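PDB 1GCV: hemoglobin from Mustelus griseus, which carries oxygen from the gills to the peripheral tissues, binding it reversibly at a haem group as part of a heterotetramer of two alpha and two beta chains. Local coordinates for residues 20-25 with 54-59; 74-79 with 129-134; 85-90 with 133-138. All coordinates share one frame; numbering follows the deposited sequence.

Interaction 1 (20-25 with 54-59); sequences SPEAYG and KVQVHG. With HEM (protoporphyrin IX containing Fe), chain E.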
loop_
_atom_site.group_PDB
_atom_site.type_symbol
_atom_site.label_atom_id
_atom_site.label_comp_id
_atom_site.label_asym_id
_atom_site.label_seq_id
_atom_site.Cartn_x
_atom_site.Cartn_y
_atom_site.Cartn_z
ATOM N N SER A 20 5.392 19.121 -24.051
ATOM C CA SER A 20 6.577 18.278 -24.134
ATOM C C SER A 20 6.358 16.983 -23.351
ATOM O O SER A 20 6.921 16.797 -22.273
ATOM C CB SER A 20 7.799 19.026 -23.587
ATOM O OG SER A 20 7.488 19.715 -22.394
ATOM N N PRO A 21 5.541 16.067 -23.895
ATOM C CA PRO A 21 5.235 14.780 -23.257
ATOM C C PRO A 21 6.451 13.945 -22.839
ATOM O O PRO A 21 6.503 13.429 -21.719
ATOM C CB PRO A 21 4.382 14.048 -24.297
ATOM C CG PRO A 21 3.854 15.096 -25.179
ATOM C CD PRO A 21 4.856 16.213 -25.189
ATOM N N GLU A 22 7.420 13.813 -23.740
ATOM C CA GLU A 22 8.625 13.026 -23.482
ATOM C C GLU A 22 9.467 13.516 -22.295
ATOM O O GLU A 22 9.903 12.718 -21.466
ATOM C CB GLU A 22 9.485 12.980 -24.752
ATOM C CG GLU A 22 9.059 11.914 -25.767
ATOM C CD GLU A 22 7.822 12.301 -26.564
ATOM O OE1 GLU A 22 7.097 11.392 -27.016
ATOM O OE2 GLU A 22 7.567 13.509 -26.742
ATOM N N ALA A 23 9.689 14.825 -22.213
ATOM C CA ALA A 23 10.485 15.405 -21.134
ATOM C C ALA A 23 9.833 15.197 -19.769
ATOM O O ALA A 23 10.483 14.735 -18.832
ATOM C CB ALA A 23 10.707 16.887 -21.391
ATOM N N TYR A 24 8.553 15.539 -19.658
ATOM C CA TYR A 24 7.819 15.367 -18.406
ATOM C C TYR A 24 7.724 13.884 -18.029
ATOM O O TYR A 24 7.980 13.503 -16.881
ATOM C CB TYR A 24 6.400 15.932 -18.535
ATOM C CG TYR A 24 6.308 17.439 -18.526
ATOM C CD1 TYR A 24 5.805 18.129 -19.627
ATOM C CD2 TYR A 24 6.698 18.177 -17.412
ATOM C CE1 TYR A 24 5.690 19.509 -19.619
ATOM C CE2 TYR A 24 6.585 19.564 -17.395
ATOM C CZ TYR A 24 6.080 20.220 -18.501
ATOM O OH TYR A 24 5.953 21.588 -18.492
ATOM N N GLY A 25 7.348 13.056 -19.004
ATOM C CA GLY A 25 7.202 11.632 -18.769
ATOM C C GLY A 25 8.491 10.958 -18.365
ATOM O O GLY A 25 8.489 10.062 -17.519
ATOM N N LYS A 54 15.290 5.406 -24.108
ATOM C CA LYS A 54 14.139 4.521 -23.924
ATOM C C LYS A 54 13.176 5.057 -22.865
ATOM O O LYS A 54 11.970 4.854 -22.953
ATOM C CB LYS A 54 14.604 3.112 -23.546
ATOM C CG LYS A 54 14.512 2.114 -24.696
ATOM C CD LYS A 54 15.663 1.122 -24.676
ATOM C CE LYS A 54 15.373 -0.073 -25.573
ATOM N NZ LYS A 54 15.667 -1.375 -24.894
ATOM N N VAL A 55 13.711 5.742 -21.863
ATOM C CA VAL A 55 12.882 6.313 -20.816
ATOM C C VAL A 55 12.081 7.477 -21.402
ATOM O O VAL A 55 10.917 7.683 -21.057
ATOM C CB VAL A 55 13.747 6.819 -19.646
ATOM C CG1 VAL A 55 12.895 7.632 -18.683
ATOM C CG2 VAL A 55 14.378 5.637 -18.921
ATOM N N GLN A 56 12.710 8.239 -22.291
ATOM C CA GLN A 56 12.043 9.367 -22.929
ATOM C C GLN A 56 10.858 8.902 -23.778
ATOM O O GLN A 56 9.780 9.493 -23.717
ATOM C CB GLN A 56 13.025 10.148 -23.810
ATOM C CG GLN A 56 14.018 11.002 -23.041
ATOM C CD GLN A 56 13.536 12.427 -22.832
ATOM O OE1 GLN A 56 13.896 13.078 -21.849
ATOM N NE2 GLN A 56 12.723 12.920 -23.756
ATOM N N VAL A 57 11.052 7.847 -24.567
ATOM C CA VAL A 57 9.984 7.332 -25.425
ATOM C C VAL A 57 8.811 6.799 -24.607
ATOM O O VAL A 57 7.651 7.057 -24.923
ATOM C CB VAL A 57 10.488 6.195 -26.353
ATOM C CG1 VAL A 57 9.303 5.509 -27.043
ATOM C CG2 VAL A 57 11.433 6.760 -27.394
ATOM N N HIS A 58 9.118 6.045 -23.560
ATOM C CA HIS A 58 8.085 5.485 -22.700
ATOM C C HIS A 58 7.422 6.593 -21.883
ATOM O O HIS A 58 6.201 6.609 -21.719
ATOM C CB HIS A 58 8.697 4.432 -21.770
ATOM C CG HIS A 58 7.645 3.692 -20.986
ATOM N ND1 HIS A 58 7.650 3.591 -19.595
ATOM C CD2 HIS A 58 6.500 3.150 -21.559
ATOM C CE1 HIS A 58 6.467 3.032 -19.304
ATOM N NE2 HIS A 58 5.812 2.766 -20.399
ATOM N N GLY A 59 8.234 7.513 -21.366
ATOM C CA GLY A 59 7.697 8.608 -20.588
ATOM C C GLY A 59 6.673 9.337 -21.427
ATOM O O GLY A 59 5.603 9.693 -20.948
HETATM C CHA HEM E . 3.105 0.525 -21.918
HETATM C CHB HEM E . 0.376 4.151 -20.155
HETATM C CHC HEM E . 1.774 2.944 -15.627
HETATM C CHD HEM E . 4.635 -0.540 -17.412
HETATM C C1A HEM E . 2.197 1.602 -21.812
HETATM C C2A HEM E . 1.661 2.356 -22.929
HETATM C C3A HEM E . 0.945 3.384 -22.453
HETATM C C4A HEM E . 1.023 3.278 -21.020
HETATM C CMA HEM E . 0.149 4.411 -23.257
HETATM C CAA HEM E . 1.818 2.030 -24.391
HETATM C CBA HEM E . 0.995 0.797 -24.673
HETATM C CGA HEM E . 1.178 0.286 -26.085
HETATM O O1A HEM E . 2.340 0.058 -26.495
HETATM O O2A HEM E . 0.154 0.113 -26.781
HETATM C C1B HEM E . 0.470 4.077 -18.762
HETATM C C2B HEM E . -0.171 5.026 -17.851
HETATM C C3B HEM E . 0.187 4.676 -16.568
HETATM C C4B HEM E . 1.077 3.515 -16.700
HETATM C CMB HEM E . -1.129 6.148 -18.256
HETATM C CAB HEM E . -0.257 5.241 -15.363
HETATM C CBB HEM E . -0.235 6.616 -15.108
HETATM C C1C HEM E . 2.698 1.910 -15.742
HETATM C C2C HEM E . 3.533 1.445 -14.645
HETATM C C3C HEM E . 4.314 0.441 -15.153
HETATM C C4C HEM E . 3.984 0.324 -16.554
HETATM C CMC HEM E . 3.541 2.024 -13.230
HETATM C CAC HEM E . 5.230 -0.380 -14.505
HETATM C CBC HEM E . 6.219 0.039 -13.605
HETATM C C1D HEM E . 4.409 -0.586 -18.779
HETATM C C2D HEM E . 5.167 -1.450 -19.662
HETATM C C3D HEM E . 4.773 -1.115 -20.914
HETATM C C4D HEM E . 3.746 -0.081 -20.827
HETATM C CMD HEM E . 6.175 -2.534 -19.269
HETATM C CAD HEM E . 5.356 -1.721 -22.168
HETATM C CBD HEM E . 6.500 -0.842 -22.634
HETATM C CGD HEM E . 6.908 -1.130 -24.062
HETATM O O1D HEM E . 6.063 -1.634 -24.838
HETATM O O2D HEM E . 8.075 -0.850 -24.404
HETATM N NA HEM E . 1.788 2.169 -20.613
HETATM N NB HEM E . 1.211 3.118 -18.052
HETATM N NC HEM E . 2.981 1.225 -16.929
HETATM N ND HEM E . 3.498 0.227 -19.486
HETATM FE FE HEM E . 2.157 1.510 -18.746
HETATM O O HOH W 1 6.587 8.753 -26.811
#
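The close crossing of the B and E helices, a hallmark of the globin fold, is made here by Gly-25 of helix 21-35 and Gly-59 of helix 53-71. The two helical segments approach to 7.2 Å between axes at 108°, and at the crossing the CA atoms of Gly-25 and Gly-59 are just 3.6 Å apart. Glycine suits both positions because a CB on either would run into the opposing backbone. What remains is backbone against backbone: Gly-25 CA points a hydrogen at Gly-59 O, 3.3 Å away and nearly straight, with 159° at the hydrogen. One turn back along each helix, larger side chains flank the crossing. Glu-22 CG rests 3.3 Å from Gln-56 O, and the amide group of Gln-56 reaches Glu-22 CB and the backbone running into Ala-23. An alanine in place of Gln-56 would probably leave Glu-22 CB and the backbone into Ala-23 without this cover, opening a gap at the edge of the crossing. The bend of Glu-22 at chi2 (77°) turns CD out of line with the first part of the chain. Beyond it, OE1 accepts from a water at 2.7 Å, and that water also donates to Val-57 O at 2.8 Å; OE2 forms a salt bridge with Arg-64. On another side of helix 53-71, His-58 turns from the crossing into the haem pocket, its NE2 3.5 Å from C4D of the haem, as expected of the distal histidine predicted to bind oxygen. No direct hydrogen bond joins the two segments, and the contact therefore rests on close backbone packing, a CA-H...O interaction and one water bridge at its margin.

Interaction 2 (74-79 with 129-134); sequences DDLHSH and SAICQE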
loop_
_atom_site.group_PDB
_atom_site.type_symbol
_atom_site.label_atom_id
_atom_site.label_comp_id
_atom_site.label_asym_id
_atom_site.label_seq_id
_atom_site.Cartn_x
_atom_site.Cartn_y
_atom_site.Cartn_z
ATOM N N ASP A 74 -14.975 12.702 -19.024
ATOM C CA ASP A 74 -16.412 12.434 -18.933
ATOM C C ASP A 74 -16.743 10.962 -19.172
ATOM O O ASP A 74 -17.806 10.480 -18.781
ATOM C CB ASP A 74 -17.173 13.302 -19.936
ATOM C CG ASP A 74 -17.285 14.745 -19.484
ATOM O OD1 ASP A 74 -17.621 14.968 -18.298
ATOM O OD2 ASP A 74 -17.034 15.649 -20.315
ATOM N N ASP A 75 -15.827 10.254 -19.822
ATOM C CA ASP A 75 -16.021 8.840 -20.093
ATOM C C ASP A 75 -14.692 8.111 -19.947
ATOM O O ASP A 75 -14.175 7.552 -20.918
ATOM C CB ASP A 75 -16.570 8.639 -21.504
ATOM C CG ASP A 75 -16.918 7.188 -21.790
ATOM O OD1 ASP A 75 -16.817 6.777 -22.967
ATOM O OD2 ASP A 75 -17.286 6.459 -20.838
ATOM N N LEU A 76 -14.143 8.118 -18.736
ATOM C CA LEU A 76 -12.862 7.468 -18.476
ATOM C C LEU A 76 -12.888 5.948 -18.668
ATOM O O LEU A 76 -11.942 5.378 -19.214
ATOM C CB LEU A 76 -12.371 7.803 -17.061
ATOM C CG LEU A 76 -11.333 8.922 -16.903
ATOM C CD1 LEU A 76 -10.699 8.837 -15.526
ATOM C CD2 LEU A 76 -10.263 8.807 -17.972
ATOM N N HIS A 77 -13.963 5.292 -18.236
ATOM C CA HIS A 77 -14.063 3.836 -18.359
ATOM C C HIS A 77 -14.003 3.268 -19.780
ATOM O O HIS A 77 -13.315 2.278 -20.018
ATOM C CB HIS A 77 -15.334 3.324 -17.678
ATOM C CG HIS A 77 -15.331 1.845 -17.442
ATOM N ND1 HIS A 77 -15.165 1.290 -16.189
ATOM C CD2 HIS A 77 -15.451 0.804 -18.300
ATOM C CE1 HIS A 77 -15.182 -0.027 -16.287
ATOM N NE2 HIS A 77 -15.355 -0.348 -17.558
ATOM N N SER A 78 -14.728 3.874 -20.717
ATOM C CA SER A 78 -14.728 3.390 -22.094
ATOM C C SER A 78 -13.482 3.846 -22.830
ATOM O O SER A 78 -13.015 3.175 -23.747
ATOM C CB SER A 78 -15.965 3.888 -22.843
ATOM O OG SER A 78 -17.010 4.201 -21.941
ATOM N N HIS A 79 -12.940 4.986 -22.421
ATOM C CA HIS A 79 -11.745 5.526 -23.064
ATOM C C HIS A 79 -10.449 4.776 -22.731
ATOM O O HIS A 79 -9.620 4.545 -23.617
ATOM C CB HIS A 79 -11.581 7.007 -22.709
ATOM C CG HIS A 79 -10.246 7.568 -23.083
ATOM N ND1 HIS A 79 -9.917 7.906 -24.378
ATOM C CD2 HIS A 79 -9.146 7.826 -22.336
ATOM C CE1 HIS A 79 -8.672 8.347 -24.413
ATOM N NE2 HIS A 79 -8.182 8.308 -23.187
ATOM N N SER A 129 -5.923 8.970 -9.719
ATOM C CA SER A 129 -6.524 7.859 -8.991
ATOM C C SER A 129 -7.565 7.170 -9.862
ATOM O O SER A 129 -7.622 5.941 -9.905
ATOM C CB SER A 129 -7.172 8.348 -7.689
ATOM O OG SER A 129 -6.183 8.733 -6.744
ATOM N N ALA A 130 -8.381 7.966 -10.552
ATOM C CA ALA A 130 -9.419 7.439 -11.436
ATOM C C ALA A 130 -8.776 6.653 -12.561
ATOM O O ALA A 130 -9.289 5.617 -12.979
ATOM C CB ALA A 130 -10.249 8.577 -12.019
ATOM N N ILE A 131 -7.657 7.166 -13.061
ATOM C CA ILE A 131 -6.924 6.514 -14.137
ATOM C C ILE A 131 -6.310 5.210 -13.623
ATOM O O ILE A 131 -6.337 4.193 -14.308
ATOM C CB ILE A 131 -5.805 7.431 -14.678
ATOM C CG1 ILE A 131 -6.402 8.493 -15.595
ATOM C CG2 ILE A 131 -4.785 6.616 -15.450
ATOM C CD1 ILE A 131 -5.419 9.581 -15.974
ATOM N N CYS A 132 -5.764 5.234 -12.413
ATOM C CA CYS A 132 -5.166 4.039 -11.842
ATOM C C CYS A 132 -6.210 2.962 -11.604
ATOM O O CYS A 132 -5.927 1.786 -11.800
ATOM C CB CYS A 132 -4.460 4.365 -10.524
ATOM S SG CYS A 132 -2.867 5.192 -10.731
ATOM N N GLN A 133 -7.412 3.355 -11.180
ATOM C CA GLN A 133 -8.474 2.377 -10.923
ATOM C C GLN A 133 -8.971 1.705 -12.213
ATOM O O GLN A 133 -9.344 0.531 -12.202
ATOM C CB GLN A 133 -9.647 3.029 -10.169
ATOM C CG GLN A 133 -10.779 3.553 -11.064
ATOM C CD GLN A 133 -12.161 3.041 -10.660
ATOM O OE1 GLN A 133 -12.780 2.246 -11.377
ATOM N NE2 GLN A 133 -12.650 3.500 -9.510
ATOM N N GLU A 134 -8.972 2.447 -13.318
ATOM C CA GLU A 134 -9.394 1.906 -14.606
ATOM C C GLU A 134 -8.333 0.929 -15.107
ATOM O O GLU A 134 -8.655 -0.157 -15.593
ATOM C CB GLU A 134 -9.571 3.031 -15.631
ATOM C CG GLU A 134 -10.815 3.869 -15.417
ATOM C CD GLU A 134 -12.064 3.020 -15.230
ATOM O OE1 GLU A 134 -12.204 1.990 -15.930
ATOM O OE2 GLU A 134 -12.904 3.383 -14.379
HETATM O O HOH W 2 -11.500 0.735 -18.090
#
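Leu-76 and His-77, on the short helix 76-79 of the E-F corner in this globin, face Ala-130 and Glu-134 of the long C-terminal H helix, 118-135. The two halves of the contact differ in character. Leu-76 points toward the H helix and sets its CD1 methyl 3.5 Å from Ala-130 CB; the same methyl lies 4.3 Å from Ile-131 CG1. Alanine suits position 130 because its single methyl lets the leucine branch come close to the helix surface, while the longer Ile-131 continues inward to Ala-69 of helix 53-71, which Leu-76 touches as well.

The second half is polar. The side chains of His-77 and Glu-134 cross at about a right angle, with imidazole and carboxylate planes 68° apart. CG of His-77 stands anti to its backbone N (chi1 -165°), and the carboxylate meets the ring obliquely. Glu-134 OE1 comes within 3.1 Å of His-77 ND1, but the angle is too poor for a hydrogen bond, and the approach is probably no more than electrostatic. The glutamate would tend to favour a positive charge on the imidazole, although the guanidinium of Arg-138, a weak hydrogen-bond partner of NE2, would probably work against it. Glu-134 is buried, and a water helps satisfy its charged end. That water sits over the centre of one face of the His-77 ring. It donates to Glu-134 OE1 at 2.6 Å and to His-77 O at 3.1 Å.

Interaction 3 (85-90 with 133-138); sequences LTHGKK and QELSSR. With HEM (protoporphyrin IX containing Fe), chain E.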
loop_
_atom_site.group_PDB
_atom_site.type_symbol
_atom_site.label_atom_id
_atom_site.label_comp_id
_atom_site.label_asym_id
_atom_site.label_seq_id
_atom_site.Cartn_x
_atom_site.Cartn_y
_atom_site.Cartn_z
ATOM N N LEU A 85 -6.852 -3.153 -20.824
ATOM C CA LEU A 85 -6.688 -4.518 -21.297
ATOM C C LEU A 85 -5.213 -4.824 -21.539
ATOM O O LEU A 85 -4.755 -5.938 -21.286
ATOM C CB LEU A 85 -7.471 -4.728 -22.590
ATOM C CG LEU A 85 -8.972 -4.917 -22.400
ATOM C CD1 LEU A 85 -9.666 -4.901 -23.751
ATOM C CD2 LEU A 85 -9.224 -6.226 -21.669
ATOM N N THR A 86 -4.472 -3.830 -22.024
ATOM C CA THR A 86 -3.042 -3.990 -22.303
ATOM C C THR A 86 -2.177 -4.282 -21.069
ATOM O O THR A 86 -1.296 -5.140 -21.117
ATOM C CB THR A 86 -2.463 -2.740 -22.999
ATOM O OG1 THR A 86 -3.153 -2.517 -24.231
ATOM C CG2 THR A 86 -0.977 -2.926 -23.286
ATOM N N HIS A 87 -2.421 -3.565 -19.972
ATOM C CA HIS A 87 -1.653 -3.768 -18.744
ATOM C C HIS A 87 -2.078 -5.036 -18.007
ATOM O O HIS A 87 -1.236 -5.786 -17.507
ATOM C CB HIS A 87 -1.818 -2.564 -17.808
ATOM C CG HIS A 87 -0.989 -1.389 -18.253
ATOM N ND1 HIS A 87 -1.503 -0.563 -19.234
ATOM C CD2 HIS A 87 0.292 -1.022 -17.853
ATOM C CE1 HIS A 87 -0.516 0.302 -19.461
ATOM N NE2 HIS A 87 0.508 0.086 -18.701
ATOM N N GLY A 88 -3.387 -5.272 -17.957
ATOM C CA GLY A 88 -3.910 -6.429 -17.254
ATOM C C GLY A 88 -3.856 -7.772 -17.954
ATOM O O GLY A 88 -3.740 -8.799 -17.292
ATOM N N LYS A 89 -3.935 -7.777 -19.281
ATOM C CA LYS A 89 -3.922 -9.028 -20.040
ATOM C C LYS A 89 -2.643 -9.296 -20.827
ATOM O O LYS A 89 -2.320 -10.448 -21.104
ATOM C CB LYS A 89 -5.106 -9.067 -21.010
ATOM C CG LYS A 89 -6.451 -8.906 -20.350
ATOM C CD LYS A 89 -6.787 -10.125 -19.543
ATOM C CE LYS A 89 -8.256 -10.146 -19.191
ATOM N NZ LYS A 89 -8.437 -10.392 -17.741
ATOM N N LYS A 90 -1.924 -8.245 -21.203
ATOM C CA LYS A 90 -0.697 -8.435 -21.963
ATOM C C LYS A 90 0.568 -8.146 -21.150
ATOM O O LYS A 90 1.387 -9.038 -20.942
ATOM C CB LYS A 90 -0.713 -7.570 -23.229
ATOM C CG LYS A 90 0.526 -7.749 -24.098
ATOM C CD LYS A 90 0.680 -6.634 -25.123
ATOM C CE LYS A 90 2.061 -6.667 -25.767
ATOM N NZ LYS A 90 2.096 -5.926 -27.060
ATOM N N GLN A 133 -7.412 3.355 -11.180
ATOM C CA GLN A 133 -8.474 2.377 -10.923
ATOM C C GLN A 133 -8.971 1.705 -12.213
ATOM O O GLN A 133 -9.344 0.531 -12.202
ATOM C CB GLN A 133 -9.647 3.029 -10.169
ATOM C CG GLN A 133 -10.779 3.553 -11.064
ATOM C CD GLN A 133 -12.161 3.041 -10.660
ATOM O OE1 GLN A 133 -12.780 2.246 -11.377
ATOM N NE2 GLN A 133 -12.650 3.500 -9.510
ATOM N N GLU A 134 -8.972 2.447 -13.318
ATOM C CA GLU A 134 -9.394 1.906 -14.606
ATOM C C GLU A 134 -8.333 0.929 -15.107
ATOM O O GLU A 134 -8.655 -0.157 -15.593
ATOM C CB GLU A 134 -9.571 3.031 -15.631
ATOM C CG GLU A 134 -10.815 3.869 -15.417
ATOM C CD GLU A 134 -12.064 3.020 -15.230
ATOM O OE1 GLU A 134 -12.204 1.990 -15.930
ATOM O OE2 GLU A 134 -12.904 3.383 -14.379
ATOM N N LEU A 135 -7.069 1.321 -14.970
ATOM C CA LEU A 135 -5.933 0.510 -15.403
ATOM C C LEU A 135 -5.768 -0.787 -14.615
ATOM O O LEU A 135 -5.131 -1.722 -15.092
ATOM C CB LEU A 135 -4.640 1.332 -15.315
ATOM C CG LEU A 135 -4.079 1.946 -16.604
ATOM C CD1 LEU A 135 -5.202 2.390 -17.528
ATOM C CD2 LEU A 135 -3.189 3.123 -16.247
ATOM N N SER A 136 -6.331 -0.840 -13.412
ATOM C CA SER A 136 -6.248 -2.038 -12.572
ATOM C C SER A 136 -7.527 -2.869 -12.671
ATOM O O SER A 136 -7.645 -3.899 -12.016
ATOM C CB SER A 136 -6.056 -1.661 -11.091
ATOM O OG SER A 136 -5.195 -0.551 -10.924
ATOM N N SER A 137 -8.472 -2.426 -13.495
ATOM C CA SER A 137 -9.765 -3.092 -13.610
ATOM C C SER A 137 -9.904 -4.329 -14.494
ATOM O O SER A 137 -10.954 -4.966 -14.478
ATOM C CB SER A 137 -10.830 -2.064 -14.023
ATOM O OG SER A 137 -10.749 -1.747 -15.405
ATOM N N ARG A 138 -8.873 -4.688 -15.251
ATOM C CA ARG A 138 -8.988 -5.854 -16.122
ATOM C C ARG A 138 -7.928 -6.929 -15.909
ATOM O O ARG A 138 -7.455 -7.536 -16.866
ATOM C CB ARG A 138 -8.982 -5.407 -17.587
ATOM C CG ARG A 138 -10.309 -4.842 -18.048
ATOM C CD ARG A 138 -10.314 -3.331 -17.976
ATOM N NE ARG A 138 -11.631 -2.755 -18.240
ATOM C CZ ARG A 138 -12.464 -3.180 -19.187
ATOM N NH1 ARG A 138 -12.132 -4.193 -19.977
ATOM N NH2 ARG A 138 -13.637 -2.584 -19.349
HETATM C CHA HEM E . 3.105 0.525 -21.918
HETATM C CHB HEM E . 0.376 4.151 -20.155
HETATM C CHC HEM E . 1.774 2.944 -15.627
HETATM C CHD HEM E . 4.635 -0.540 -17.412
HETATM C C1A HEM E . 2.197 1.602 -21.812
HETATM C C2A HEM E . 1.661 2.356 -22.929
HETATM C C3A HEM E . 0.945 3.384 -22.453
HETATM C C4A HEM E . 1.023 3.278 -21.020
HETATM C CMA HEM E . 0.149 4.411 -23.257
HETATM C CAA HEM E . 1.818 2.030 -24.391
HETATM C CBA HEM E . 0.995 0.797 -24.673
HETATM C CGA HEM E . 1.178 0.286 -26.085
HETATM O O1A HEM E . 2.340 0.058 -26.495
HETATM O O2A HEM E . 0.154 0.113 -26.781
HETATM C C1B HEM E . 0.470 4.077 -18.762
HETATM C C2B HEM E . -0.171 5.026 -17.851
HETATM C C3B HEM E . 0.187 4.676 -16.568
HETATM C C4B HEM E . 1.077 3.515 -16.700
HETATM C CMB HEM E . -1.129 6.148 -18.256
HETATM C CAB HEM E . -0.257 5.241 -15.363
HETATM C CBB HEM E . -0.235 6.616 -15.108
HETATM C C1C HEM E . 2.698 1.910 -15.742
HETATM C C2C HEM E . 3.533 1.445 -14.645
HETATM C C3C HEM E . 4.314 0.441 -15.153
HETATM C C4C HEM E . 3.984 0.324 -16.554
HETATM C CMC HEM E . 3.541 2.024 -13.230
HETATM C CAC HEM E . 5.230 -0.380 -14.505
HETATM C CBC HEM E . 6.219 0.039 -13.605
HETATM C C1D HEM E . 4.409 -0.586 -18.779
HETATM C C2D HEM E . 5.167 -1.450 -19.662
HETATM C C3D HEM E . 4.773 -1.115 -20.914
HETATM C C4D HEM E . 3.746 -0.081 -20.827
HETATM C CMD HEM E . 6.175 -2.534 -19.269
HETATM C CAD HEM E . 5.356 -1.721 -22.168
HETATM C CBD HEM E . 6.500 -0.842 -22.634
HETATM C CGD HEM E . 6.908 -1.130 -24.062
HETATM O O1D HEM E . 6.063 -1.634 -24.838
HETATM O O2D HEM E . 8.075 -0.850 -24.404
HETATM N NA HEM E . 1.788 2.169 -20.613
HETATM N NB HEM E . 1.211 3.118 -18.052
HETATM N NC HEM E . 2.981 1.225 -16.929
HETATM N ND HEM E . 3.498 0.227 -19.486
HETATM FE FE HEM E . 2.157 1.510 -18.746
#
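Arg-138, just past the end of the H helix, lays its side chain across Leu-85 of helix 81-91, and the two chains cross obliquely. Its CB starts the contact 4.2 Å from Leu-85 CD2, and CG comes a little nearer, to 4.0 Å from the same methyl. The chain bends at chi2 (97°), which turns CD away from a straight course. At the tip, NH1 lies 3.9 Å from Leu-85 CD2, the methyl sitting at the edge of the guanidinium and near its plane, while NH2 forms a salt bridge with Glu-81. Arginine suits this place because its aliphatic part covers a leucine and its charged end still reaches an acid. The backbone of Arg-138 is held too. Lys-89 NZ donates to Arg-138 O at 3.1 Å, from above the carbonyl plane (56° out of it), and Gly-88 CA packs 3.7 Å from that oxygen. A CB on Gly-88 would collide with the carbonyl, which is consistent with a glycine at this position. Before Arg-138, in the turn that follows the end of the helix at Leu-135, Ser-137 OG and N both donate to Glu-134 O.

Deeper in, His-87 and Leu-135 meet more loosely, His-87 ND1 being 4.5 Å from Leu-135 CG, and both side chains border the haem. Leu-135 CD2 lies 3.7 Å from the haem atom CAB, giving the porphyrin an apolar neighbour. His-87 uses NE2 to bind the iron at 2.2 Å, while ND1 is hydrogen-bonded to Leu-83 O, which helps fix the rotation of the ring. This is the proximal side of the globin haem pocket, where the F helix supplies the iron's histidine and the end of the H helix, with the turn after it, packs against that helix.

Overall arrangement
Interactions 1 and 3 meet the haem from its distal and proximal sides: their centres are about 21 Å apart and their nearest atoms about 6 Å, without touching, and the side chains of His-58 and His-87 are also separated by about 6 Å. Interaction 2 lies across the chain's centre from interaction 1, about 22 Å between centres, and does not reach the haem directly, although its Ile-131 side chain comes within about 5 Å of it. Interactions 2 and 3 are neighbours, with centres about 11 Å apart; they share Gln-133 and Glu-134 of helix 118-135 and touch through His-77 NE2 and Arg-138 NH2, 3.3 Å apart. The H helix and the residues just after it thus join the E-F corner to the proximal helix.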